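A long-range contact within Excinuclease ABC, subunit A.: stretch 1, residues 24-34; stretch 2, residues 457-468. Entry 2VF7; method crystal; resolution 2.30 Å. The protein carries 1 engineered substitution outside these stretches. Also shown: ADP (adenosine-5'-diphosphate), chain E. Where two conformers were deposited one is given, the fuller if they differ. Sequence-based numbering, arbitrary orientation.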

# COMPACT_ATOMS: atom_id res chain seq x y z
N HIS A 24 -26.42 -2.24 -3.06
CA HIS A 24 -27.46 -2.41 -2.04
C HIS A 24 -28.86 -2.24 -2.63
O HIS A 24 -29.30 -3.06 -3.47
CB HIS A 24 -27.22 -1.53 -0.83
CG HIS A 24 -25.79 -1.47 -0.41
ND1 HIS A 24 -25.17 -0.29 -0.06
CD2 HIS A 24 -24.85 -2.44 -0.31
CE1 HIS A 24 -23.90 -0.54 0.23
NE2 HIS A 24 -23.69 -1.84 0.09
N ASN A 25 -29.56 -1.19 -2.23
CA ASN A 25 -30.94 -1.07 -2.66
C ASN A 25 -31.12 -0.18 -3.90
O ASN A 25 -32.24 0.14 -4.28
CB ASN A 25 -31.83 -0.61 -1.50
CG ASN A 25 -31.54 0.80 -1.07
OD1 ASN A 25 -30.38 1.21 -0.99
ND2 ASN A 25 -32.60 1.55 -0.79
N LEU A 26 -30.03 0.21 -4.54
CA LEU A 26 -30.15 1.01 -5.75
C LEU A 26 -30.88 0.14 -6.78
O LEU A 26 -30.66 -1.07 -6.85
CB LEU A 26 -28.78 1.46 -6.23
CG LEU A 26 -28.11 2.74 -5.68
CD1 LEU A 26 -28.77 3.36 -4.47
CD2 LEU A 26 -26.64 2.52 -5.42
N LYS A 27 -31.79 0.74 -7.54
CA LYS A 27 -32.63 -0.03 -8.46
C LYS A 27 -32.08 -0.04 -9.87
O LYS A 27 -32.82 0.23 -10.81
CB LYS A 27 -34.06 0.55 -8.49
CG LYS A 27 -34.79 0.63 -7.15
CD LYS A 27 -35.27 -0.71 -6.69
CE LYS A 27 -35.77 -0.65 -5.26
NZ LYS A 27 -36.48 -1.91 -4.92
N ASP A 28 -30.80 -0.35 -10.04
CA ASP A 28 -30.25 -0.40 -11.40
C ASP A 28 -30.50 0.96 -12.06
O ASP A 28 -31.18 1.04 -13.08
CB ASP A 28 -30.96 -1.51 -12.20
CG ASP A 28 -30.14 -2.04 -13.36
OD1 ASP A 28 -30.75 -2.60 -14.29
OD2 ASP A 28 -28.90 -1.92 -13.34
N ILE A 29 -29.97 2.02 -11.44
CA ILE A 29 -30.27 3.41 -11.83
C ILE A 29 -29.26 4.00 -12.83
O ILE A 29 -28.12 3.52 -12.97
CB ILE A 29 -30.39 4.38 -10.57
CG1 ILE A 29 -29.04 4.62 -9.89
CG2 ILE A 29 -31.39 3.86 -9.55
CD1 ILE A 29 -28.26 5.80 -10.44
N SER A 30 -29.71 5.05 -13.52
CA SER A 30 -28.84 5.91 -14.33
C SER A 30 -28.96 7.33 -13.81
O SER A 30 -30.06 7.81 -13.59
CB SER A 30 -29.26 5.89 -15.80
OG SER A 30 -29.10 4.61 -16.36
N VAL A 31 -27.82 7.98 -13.59
CA VAL A 31 -27.82 9.38 -13.21
C VAL A 31 -26.60 10.07 -13.80
O VAL A 31 -25.59 9.44 -14.07
CB VAL A 31 -27.90 9.56 -11.65
CG1 VAL A 31 -26.62 9.17 -10.97
CG2 VAL A 31 -28.25 10.98 -11.29
N LYS A 32 -26.70 11.38 -14.02
CA LYS A 32 -25.56 12.20 -14.40
C LYS A 32 -25.39 13.35 -13.40
O LYS A 32 -26.38 13.87 -12.88
CB LYS A 32 -25.72 12.75 -15.82
CG LYS A 32 -26.54 14.03 -15.91
CD LYS A 32 -26.85 14.46 -17.35
CE LYS A 32 -27.66 15.76 -17.37
NZ LYS A 32 -27.68 16.43 -18.69
N VAL A 33 -24.14 13.72 -13.13
CA VAL A 33 -23.84 14.83 -12.21
C VAL A 33 -22.66 15.66 -12.72
O VAL A 33 -21.64 15.10 -13.16
CB VAL A 33 -23.58 14.34 -10.73
CG1 VAL A 33 -24.74 13.56 -10.23
CG2 VAL A 33 -22.35 13.49 -10.63
N PRO A 34 -22.77 17.00 -12.63
CA PRO A 34 -21.71 17.87 -13.11
C PRO A 34 -20.43 17.74 -12.29
O PRO A 34 -20.47 17.49 -11.08
CB PRO A 34 -22.31 19.28 -12.98
CG PRO A 34 -23.37 19.16 -11.99
CD PRO A 34 -23.90 17.78 -12.08
N ALA A 457 -37.42 4.54 2.40
CA ALA A 457 -36.21 3.83 2.81
C ALA A 457 -36.20 2.37 2.36
O ALA A 457 -37.25 1.73 2.29
CB ALA A 457 -36.01 3.95 4.32
N GLY A 458 -35.02 1.84 2.04
CA GLY A 458 -34.88 0.42 1.72
C GLY A 458 -35.49 -0.04 0.40
O GLY A 458 -35.26 0.55 -0.65
N GLU A 459 -36.26 -1.12 0.46
CA GLU A 459 -36.86 -1.73 -0.72
C GLU A 459 -37.87 -0.79 -1.39
O GLU A 459 -38.22 -0.98 -2.56
CB GLU A 459 -37.51 -3.09 -0.36
CG GLU A 459 -36.78 -3.85 0.77
CD GLU A 459 -36.93 -5.37 0.70
OE1 GLU A 459 -37.55 -5.96 1.61
OE2 GLU A 459 -36.41 -5.97 -0.27
N LYS A 460 -38.31 0.22 -0.64
CA LYS A 460 -39.26 1.23 -1.13
C LYS A 460 -38.56 2.53 -1.51
O LYS A 460 -39.21 3.54 -1.72
CB LYS A 460 -40.32 1.53 -0.08
CG LYS A 460 -41.37 0.45 0.11
CD LYS A 460 -42.41 0.94 1.10
CE LYS A 460 -43.68 0.12 1.07
NZ LYS A 460 -44.71 0.73 1.95
N GLY A 461 -37.24 2.49 -1.60
CA GLY A 461 -36.44 3.62 -2.07
C GLY A 461 -35.47 3.18 -3.15
O GLY A 461 -35.76 2.27 -3.92
N GLY A 462 -34.32 3.83 -3.21
CA GLY A 462 -33.27 3.42 -4.15
C GLY A 462 -33.45 3.86 -5.59
O GLY A 462 -32.81 3.32 -6.48
N GLU A 463 -34.33 4.83 -5.82
CA GLU A 463 -34.48 5.44 -7.16
C GLU A 463 -34.22 6.95 -7.19
O GLU A 463 -34.16 7.61 -6.16
CB GLU A 463 -35.83 5.09 -7.80
CG GLU A 463 -36.97 4.98 -6.84
CD GLU A 463 -38.02 3.99 -7.31
OE1 GLU A 463 -37.91 3.48 -8.45
OE2 GLU A 463 -38.95 3.71 -6.54
N ILE A 464 -34.02 7.48 -8.40
CA ILE A 464 -33.63 8.88 -8.57
C ILE A 464 -34.90 9.64 -8.82
O ILE A 464 -35.58 9.40 -9.80
CB ILE A 464 -32.62 9.09 -9.76
CG1 ILE A 464 -31.36 8.21 -9.60
CG2 ILE A 464 -32.26 10.56 -9.95
CD1 ILE A 464 -30.68 8.31 -8.25
N LEU A 465 -35.23 10.54 -7.90
CA LEU A 465 -36.42 11.36 -8.06
C LEU A 465 -36.10 12.57 -8.93
O LEU A 465 -36.94 13.02 -9.72
CB LEU A 465 -36.95 11.79 -6.70
CG LEU A 465 -37.11 10.69 -5.65
CD1 LEU A 465 -37.94 11.20 -4.50
CD2 LEU A 465 -37.71 9.41 -6.23
N TYR A 466 -34.88 13.07 -8.78
CA TYR A 466 -34.46 14.29 -9.44
C TYR A 466 -32.94 14.35 -9.57
O TYR A 466 -32.23 13.97 -8.66
CB TYR A 466 -34.98 15.51 -8.66
CG TYR A 466 -34.68 16.85 -9.31
CD1 TYR A 466 -35.27 17.20 -10.52
CD2 TYR A 466 -33.79 17.77 -8.70
CE1 TYR A 466 -34.99 18.40 -11.11
CE2 TYR A 466 -33.51 18.97 -9.30
CZ TYR A 466 -34.12 19.29 -10.51
OH TYR A 466 -33.87 20.48 -11.16
N SER A 467 -32.45 14.80 -10.72
CA SER A 467 -31.06 15.23 -10.87
C SER A 467 -31.07 16.56 -11.63
O SER A 467 -31.33 16.59 -12.83
CB SER A 467 -30.23 14.16 -11.58
OG SER A 467 -28.84 14.49 -11.63
N GLY A 468 -30.79 17.66 -10.94
CA GLY A 468 -30.73 18.98 -11.55
C GLY A 468 -30.50 20.04 -10.49
O GLY A 468 -30.38 19.71 -9.31
PB ADP E . -28.69 6.68 3.17
O1B ADP E . -29.70 7.65 2.62
O2B ADP E . -28.96 6.28 4.59
O3B ADP E . -27.27 7.15 2.95
PA ADP E . -27.97 4.03 2.65
O1A ADP E . -27.28 4.22 4.00
O2A ADP E . -27.14 3.70 1.46
O3A ADP E . -28.87 5.32 2.32
O5' ADP E . -28.99 2.80 2.83
C5' ADP E . -29.52 2.01 1.76
C4' ADP E . -29.31 0.55 2.09
O4' ADP E . -27.90 0.27 2.02
C3' ADP E . -29.75 0.12 3.49
O3' ADP E . -30.38 -1.18 3.46
C2' ADP E . -28.43 0.09 4.25
O2' ADP E . -28.46 -0.74 5.41
C1' ADP E . -27.46 -0.41 3.19
N9 ADP E . -26.06 -0.03 3.44
C8 ADP E . -25.59 1.24 3.51
N7 ADP E . -24.27 1.29 3.76
C5 ADP E . -23.87 0.01 3.86
C6 ADP E . -22.58 -0.66 4.08
N6 ADP E . -21.45 0.08 4.28
N1 ADP E . -22.56 -2.00 4.09
C2 ADP E . -23.68 -2.75 3.89
N3 ADP E . -24.88 -2.21 3.68
C4 ADP E . -25.04 -0.86 3.64

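Two segments more than 430 residues apart in sequence run side by side here, and most of the bonding between them uses backbone carbonyls of the second stretch as acceptors. Strand 29-34 and strand 466-468 point roughly the same way, 26° from parallel, but their axes come no closer than 7.5 Å. That is too wide for a backbone ladder, so side chains fill the space between them. The closest approach of the main chains lies in the loops, where L26 CA and G462 CA are 4.3 Å apart.

G462 makes that approach possible. Its positive phi (79°) is comfortable for glycine, and an ideal CB would lie 2.0 Å from N25 O, a clash. With no side chain in the way, G462 CA sits 3.4 Å from N25 O in a nearly straight CA-H...O contact, and the return contact runs from L26 CA to G462 O at 3.6 Å. The same carbonyl accepts the one backbone-to-backbone hydrogen bond of the interface, K27 N to G462 O at 3.0 Å. The CA-to-CB bond of L26 points away, leaving its backbone to face the glycine.

N25 takes chi1 near p (68°), with its CA-to-CB bond directed toward the second stretch. Its amide is thereby divided between two surroundings: ND2 donates to G458 O at 2.8 Å with an almost linear angle of 168°, while OD1 lies on the ADP side, 3.0 Å from C5' of the nucleotide. G458 O also accepts from G461 N (2.9 Å) within its own loop, so one carbonyl holds the turn closed and receives the asparagine.

K27 behaves as a long strap. Its chi1 and chi2 are both m, which bends the chain at its root; chi3 and chi4 are t, so the remainder extends along the glycine loop. CE passes 3.2 Å from G461 O, and NZ reaches E459 O for a hydrogen bond of 3.1 Å. The ammonium thus pairs with a main-chain oxygen, a contact that depends on where the loop backbone runs.

Beyond the loops the chemistry turns apolar. I29, with chi1 and chi2 both p, directs CD1 to within 4.0 Å of I464 CG1, while its CG2 lies 3.4 Å from G462 O. I464 answers with m, m, and the same CG1 is 4.2 Å from V31 CB. I29 and V31 both point toward the second stretch, whereas S30 between them points away, the alternation expected of a strand. One isoleucine therefore packs against two residues of the same strand face.

At the far end S467, with chi1 t, points toward the first stretch and its OG donates to K32 O at 2.8 Å. A short polar side chain here spans a gap the backbones leave open. The hydroxyl also touches V31 CG2 at 3.6 Å, so the hydrogen bond is set against a methyl group. K32 contributes mainly its carbonyl, its CA-to-CB bond pointing sideways.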